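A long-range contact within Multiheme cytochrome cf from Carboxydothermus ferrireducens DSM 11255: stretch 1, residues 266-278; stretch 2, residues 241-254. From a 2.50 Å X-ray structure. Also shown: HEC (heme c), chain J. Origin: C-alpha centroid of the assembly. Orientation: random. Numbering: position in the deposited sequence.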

# COMPACT_ATOMS: atom_id res chain seq x y z
N GLN A 266 -34.07 0.11 7.27
CA GLN A 266 -34.01 0.21 5.82
C GLN A 266 -32.77 1.00 5.44
O GLN A 266 -32.05 1.52 6.29
CB GLN A 266 -35.27 0.87 5.25
CG GLN A 266 -36.52 0.02 5.40
CD GLN A 266 -36.45 -1.24 4.57
OE1 GLN A 266 -36.42 -1.20 3.34
NE2 GLN A 266 -36.39 -2.38 5.25
N ALA A 267 -32.55 1.12 4.12
CA ALA A 267 -31.32 1.72 3.63
C ALA A 267 -31.19 3.17 4.07
O ALA A 267 -30.09 3.65 4.36
CB ALA A 267 -31.23 1.61 2.11
N SER A 268 -32.32 3.89 4.13
CA SER A 268 -32.30 5.30 4.50
C SER A 268 -32.04 5.51 5.99
O SER A 268 -31.72 6.63 6.39
CB SER A 268 -33.61 5.97 4.10
OG SER A 268 -34.72 5.24 4.57
N ASP A 269 -32.17 4.47 6.82
CA ASP A 269 -31.73 4.57 8.21
C ASP A 269 -30.22 4.41 8.35
O ASP A 269 -29.68 4.68 9.42
CB ASP A 269 -32.43 3.51 9.06
CG ASP A 269 -33.94 3.50 8.86
OD1 ASP A 269 -34.58 4.57 9.02
OD2 ASP A 269 -34.47 2.42 8.53
N VAL A 270 -29.54 3.97 7.29
CA VAL A 270 -28.13 3.60 7.35
C VAL A 270 -27.28 4.76 6.86
O VAL A 270 -27.53 5.33 5.79
CB VAL A 270 -27.86 2.33 6.53
CG1 VAL A 270 -26.42 1.88 6.71
CG2 VAL A 270 -28.82 1.23 6.93
N ARG A 271 -26.27 5.11 7.65
CA ARG A 271 -25.29 6.11 7.25
C ARG A 271 -24.11 5.46 6.53
O ARG A 271 -23.71 5.92 5.45
CB ARG A 271 -24.81 6.87 8.49
CG ARG A 271 -24.20 8.20 8.19
CD ARG A 271 -23.72 8.88 9.43
NE ARG A 271 -24.75 9.65 10.12
CZ ARG A 271 -25.14 10.87 9.74
NH1 ARG A 271 -26.07 11.52 10.42
NH2 ARG A 271 -24.58 11.44 8.69
N TYR A 272 -23.54 4.41 7.11
CA TYR A 272 -22.40 3.72 6.52
C TYR A 272 -22.55 2.22 6.67
O TYR A 272 -23.22 1.74 7.59
CB TYR A 272 -21.08 4.16 7.17
CG TYR A 272 -20.64 5.55 6.80
CD1 TYR A 272 -20.37 5.88 5.48
CD2 TYR A 272 -20.49 6.53 7.76
CE1 TYR A 272 -19.96 7.15 5.13
CE2 TYR A 272 -20.09 7.81 7.43
CZ TYR A 272 -19.83 8.11 6.10
OH TYR A 272 -19.42 9.37 5.75
N VAL A 273 -21.93 1.48 5.76
CA VAL A 273 -21.83 0.03 5.84
C VAL A 273 -20.37 -0.34 6.02
O VAL A 273 -19.51 0.10 5.25
CB VAL A 273 -22.41 -0.65 4.58
CG1 VAL A 273 -22.31 -2.17 4.71
CG2 VAL A 273 -23.84 -0.21 4.34
N ILE A 274 -20.08 -1.12 7.06
CA ILE A 274 -18.73 -1.61 7.30
C ILE A 274 -18.57 -2.91 6.52
O ILE A 274 -19.29 -3.88 6.76
CB ILE A 274 -18.47 -1.80 8.80
CG1 ILE A 274 -18.83 -0.53 9.57
CG2 ILE A 274 -17.02 -2.16 9.04
CD1 ILE A 274 -18.24 0.74 8.97
N ASN A 275 -17.62 -2.92 5.59
CA ASN A 275 -17.57 -3.91 4.51
C ASN A 275 -16.33 -4.79 4.68
O ASN A 275 -15.21 -4.34 4.43
CB ASN A 275 -17.58 -3.20 3.16
CG ASN A 275 -17.60 -4.15 1.99
OD1 ASN A 275 -18.04 -5.30 2.11
ND2 ASN A 275 -17.09 -3.70 0.85
N SER A 276 -16.55 -6.05 5.07
CA SER A 276 -15.48 -7.02 5.28
C SER A 276 -15.68 -8.20 4.33
O SER A 276 -16.74 -8.30 3.70
CB SER A 276 -15.47 -7.48 6.74
OG SER A 276 -16.46 -8.47 6.97
N PRO A 277 -14.70 -9.10 4.18
CA PRO A 277 -14.86 -10.19 3.21
C PRO A 277 -16.07 -11.09 3.44
O PRO A 277 -16.60 -11.65 2.47
CB PRO A 277 -13.54 -10.97 3.34
CG PRO A 277 -12.56 -9.95 3.79
CD PRO A 277 -13.32 -9.02 4.70
N THR A 278 -16.53 -11.24 4.68
CA THR A 278 -17.62 -12.17 4.96
C THR A 278 -18.89 -11.50 5.48
O THR A 278 -19.95 -12.13 5.44
CB THR A 278 -17.18 -13.24 5.97
OG1 THR A 278 -16.69 -12.59 7.15
CG2 THR A 278 -16.10 -14.13 5.38
FE HEC J . -4.51 -3.30 6.90
CHA HEC J . -7.12 -5.36 6.16
CHB HEC J . -2.30 -5.71 5.80
CHC HEC J . -1.93 -1.04 7.11
CHD HEC J . -6.60 -1.08 8.54
NA HEC J . -4.67 -5.17 6.11
C1A HEC J . -5.85 -5.86 5.94
C2A HEC J . -5.54 -7.20 5.49
C3A HEC J . -4.21 -7.30 5.39
C4A HEC J . -3.64 -6.03 5.79
CMA HEC J . -3.42 -8.55 4.95
CAA HEC J . -6.57 -8.31 5.18
CBA HEC J . -6.90 -8.29 3.69
CGA HEC J . -7.79 -9.46 3.38
O1A HEC J . -8.68 -9.79 4.21
O2A HEC J . -7.60 -10.07 2.30
NB HEC J . -2.49 -3.36 6.53
C1B HEC J . -1.79 -4.45 6.03
C2B HEC J . -0.43 -4.03 5.79
C3B HEC J . -0.32 -2.74 6.16
C4B HEC J . -1.62 -2.30 6.63
CMB HEC J . 0.66 -4.98 5.25
CAB HEC J . 0.96 -1.86 6.10
CBB HEC J . 1.54 -1.74 4.67
NC HEC J . -4.29 -1.44 7.73
C1C HEC J . -3.16 -0.65 7.62
C2C HEC J . -3.46 0.67 8.17
C3C HEC J . -4.77 0.69 8.51
C4C HEC J . -5.30 -0.66 8.28
CMC HEC J . -2.48 1.87 8.18
CAC HEC J . -5.59 1.85 9.15
CBC HEC J . -5.62 3.14 8.29
ND HEC J . -6.54 -3.23 7.29
C1D HEC J . -7.18 -2.21 7.99
C2D HEC J . -8.59 -2.53 8.06
C3D HEC J . -8.74 -3.86 7.32
C4D HEC J . -7.42 -4.22 6.87
CMD HEC J . -9.71 -1.72 8.74
CAD HEC J . -10.04 -4.65 7.08
CBD HEC J . -10.49 -4.25 5.67
CGD HEC J . -11.85 -4.80 5.32
O1D HEC J . -12.24 -5.82 5.94
O2D HEC J . -12.52 -4.23 4.43
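Stretch 2 (241-254) TWHPNMVKTPDFFG

Stretch 2 runs antiparallel to stretch 1, so a walk along it passes from Pro-277 at Trp-242 to Ala-267 at Pro-250, before Phe-253 turns back to Val-273 and Asn-275. Its one strand is Val-247 and Lys-248, and Thr-249 continues the extended conformation, with short 3-10 segments at 243-244 and 250-253; the two stretches bury 823 Å² between them.

Trp-242 opens the contact as a flat platform. Pro-277 lies over one face of the indole, its CG 3.7 Å from the centroid of the five-membered ring in a CH-pi contact, while Asn-275 OD1 meets the ring edge, 3.7 Å from Trp-242 CZ3. His-243 turns to the heme instead: its NE2 binds the iron FE of HEC at 1.9 Å, and it makes no contact with stretch 1. A propionate of the same heme approaches the other stretch, with HEC O2D 2.7 Å from Asn-275 O.

At Asn-245 the carbonyl is what matters, since Asn-275 ND2 donates to Asn-245 O at 3.2 Å. The side chain of Asn-245 leads away and accepts from Lys-248 NZ through OD1 at 2.8 Å. Met-246 then begins the backbone pairing: Asn-275 N donates to Met-246 O at 2.7 Å. The CA-to-CB bond of Met-246 points away from stretch 1, and Met-246 CE lies 3.6 Å from Ile-274 CG2.

The register is set next. Val-247 faces Ile-274 in a non-hydrogen-bonded pair, CA to CA 4.9 Å, and their side chains share a face, where Val-247 CG2 sits 4.1 Å from Ile-274 CD1. Val-247 CG1 also packs 3.6 Å from Tyr-272 CD1. Lys-248 faces Val-273 in the hydrogen-bonded pair, closed by Lys-248 N to Val-273 O at 2.8 Å and Val-273 N to Lys-248 O at 2.6 Å. These two side chains occupy the other face, but the end of the lysine leads away, while its CB stays 4.4 Å from Val-273 CB; Pro-250 and Phe-253 also pack on Val-273.

Thr-249 points away and leads into the 3-10 turn, whose residues Pro-250 and Phe-253 add to that cover. Pro-250 is the hub: its CG lies 3.6 Å from Val-270 CB and 4.1 Å from Val-273 CG2, and its CB is 4.1 Å from Ala-267 CB. The turn is held by Phe-253 N donating to Pro-250 O at 3.1 Å, and it brings Phe-253 back over the strand, with CE2 3.7 Å from Val-273 CG1 and the ring edge meeting Asn-275, CZ to CG 4.0 Å. The rule to read is economical: a two-residue strand fixes the register, and flanking rings extend the contact beyond it.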

# COMPACT_ATOMS: atom_id res chain seq x y z
N THR A 241 -8.48 -4.18 -3.45
CA THR A 241 -8.12 -4.65 -2.12
C THR A 241 -9.16 -4.16 -1.11
O THR A 241 -9.93 -3.23 -1.37
CB THR A 241 -6.72 -4.18 -1.73
OG1 THR A 241 -6.69 -2.76 -1.61
CG2 THR A 241 -5.69 -4.62 -2.77
N TRP A 242 -9.18 -4.81 0.06
CA TRP A 242 -10.23 -4.53 1.03
C TRP A 242 -10.02 -3.20 1.75
O TRP A 242 -10.99 -2.58 2.19
CB TRP A 242 -10.34 -5.69 2.02
CG TRP A 242 -11.04 -6.86 1.41
CD1 TRP A 242 -10.47 -8.02 0.95
CD2 TRP A 242 -12.44 -6.98 1.15
NE1 TRP A 242 -11.44 -8.85 0.44
CE2 TRP A 242 -12.66 -8.23 0.55
CE3 TRP A 242 -13.55 -6.14 1.39
CZ2 TRP A 242 -13.92 -8.67 0.17
CZ3 TRP A 242 -14.80 -6.58 1.01
CH2 TRP A 242 -14.98 -7.83 0.41
N HIS A 243 -8.77 -2.75 1.85
CA HIS A 243 -8.42 -1.51 2.55
C HIS A 243 -9.30 -0.34 2.10
O HIS A 243 -10.00 0.24 2.93
CB HIS A 243 -6.94 -1.18 2.36
CG HIS A 243 -6.04 -1.81 3.38
ND1 HIS A 243 -4.78 -2.28 3.06
CD2 HIS A 243 -6.21 -2.04 4.70
CE1 HIS A 243 -4.22 -2.78 4.15
NE2 HIS A 243 -5.06 -2.64 5.15
N PRO A 244 -9.32 0.02 0.81
CA PRO A 244 -10.13 1.19 0.41
C PRO A 244 -11.63 0.93 0.42
O PRO A 244 -12.40 1.88 0.25
CB PRO A 244 -9.63 1.49 -1.00
CG PRO A 244 -9.25 0.17 -1.53
CD PRO A 244 -8.65 -0.58 -0.36
N ASN A 245 -12.07 -0.31 0.62
CA ASN A 245 -13.49 -0.67 0.58
C ASN A 245 -14.09 -0.91 1.96
O ASN A 245 -15.21 -1.41 2.05
CB ASN A 245 -13.69 -1.90 -0.30
CG ASN A 245 -13.42 -1.63 -1.77
OD1 ASN A 245 -14.15 -0.88 -2.42
ND2 ASN A 245 -12.37 -2.24 -2.30
N MET A 246 -13.38 -0.56 3.03
CA MET A 246 -13.85 -0.89 4.38
C MET A 246 -15.17 -0.22 4.71
O MET A 246 -16.00 -0.80 5.44
CB MET A 246 -12.78 -0.51 5.41
CG MET A 246 -13.17 -0.75 6.86
SD MET A 246 -13.29 -2.49 7.29
CE MET A 246 -13.41 -2.40 9.07
N VAL A 247 -15.42 0.98 4.19
CA VAL A 247 -16.57 1.79 4.57
C VAL A 247 -17.33 2.19 3.31
O VAL A 247 -16.77 2.85 2.43
CB VAL A 247 -16.16 3.03 5.38
CG1 VAL A 247 -17.36 3.87 5.72
CG2 VAL A 247 -15.40 2.61 6.63
N LYS A 248 -18.59 1.80 3.23
CA LYS A 248 -19.44 2.07 2.08
C LYS A 248 -20.71 2.80 2.51
O LYS A 248 -21.06 2.85 3.69
CB LYS A 248 -19.84 0.79 1.35
CG LYS A 248 -18.68 0.04 0.72
CD LYS A 248 -17.93 0.95 -0.23
CE LYS A 248 -16.87 0.19 -0.99
NZ LYS A 248 -16.08 1.09 -1.87
N THR A 249 -21.40 3.36 1.52
CA THR A 249 -22.78 3.79 1.66
C THR A 249 -23.70 2.73 1.06
O THR A 249 -23.29 1.96 0.18
CB THR A 249 -23.01 5.14 0.99
OG1 THR A 249 -22.62 5.07 -0.39
CG2 THR A 249 -22.21 6.24 1.69
N PRO A 250 -24.95 2.64 1.53
CA PRO A 250 -25.83 1.53 1.10
C PRO A 250 -26.06 1.43 -0.40
O PRO A 250 -26.21 0.32 -0.92
CB PRO A 250 -27.13 1.82 1.86
CG PRO A 250 -26.67 2.48 3.11
CD PRO A 250 -25.51 3.35 2.70
N ASP A 251 -26.10 2.55 -1.14
CA ASP A 251 -26.38 2.46 -2.57
C ASP A 251 -25.28 1.70 -3.33
O ASP A 251 -25.51 1.27 -4.46
CB ASP A 251 -26.56 3.86 -3.17
CG ASP A 251 -25.44 4.81 -2.82
OD1 ASP A 251 -24.29 4.56 -3.24
OD2 ASP A 251 -25.70 5.81 -2.12
N PHE A 252 -24.11 1.54 -2.71
CA PHE A 252 -23.02 0.80 -3.33
C PHE A 252 -23.40 -0.65 -3.61
O PHE A 252 -22.88 -1.27 -4.55
CB PHE A 252 -21.79 0.87 -2.42
CG PHE A 252 -20.66 -0.04 -2.82
CD1 PHE A 252 -19.76 0.34 -3.81
CD2 PHE A 252 -20.47 -1.26 -2.18
CE1 PHE A 252 -18.71 -0.49 -4.16
CE2 PHE A 252 -19.43 -2.09 -2.53
CZ PHE A 252 -18.54 -1.70 -3.51
N PHE A 253 -24.31 -1.22 -2.82
CA PHE A 253 -24.66 -2.63 -2.94
C PHE A 253 -25.89 -2.87 -3.81
O PHE A 253 -26.32 -4.02 -3.92
CB PHE A 253 -24.88 -3.24 -1.55
CG PHE A 253 -23.65 -3.22 -0.68
CD1 PHE A 253 -22.73 -4.25 -0.75
CD2 PHE A 253 -23.43 -2.19 0.21
CE1 PHE A 253 -21.60 -4.24 0.05
CE2 PHE A 253 -22.31 -2.17 1.01
CZ PHE A 253 -21.39 -3.20 0.93
N GLY A 254 -26.44 -1.84 -4.43
CA GLY A 254 -27.62 -2.05 -5.27
C GLY A 254 -28.77 -2.63 -4.47
O GLY A 254 -29.13 -2.13 -3.40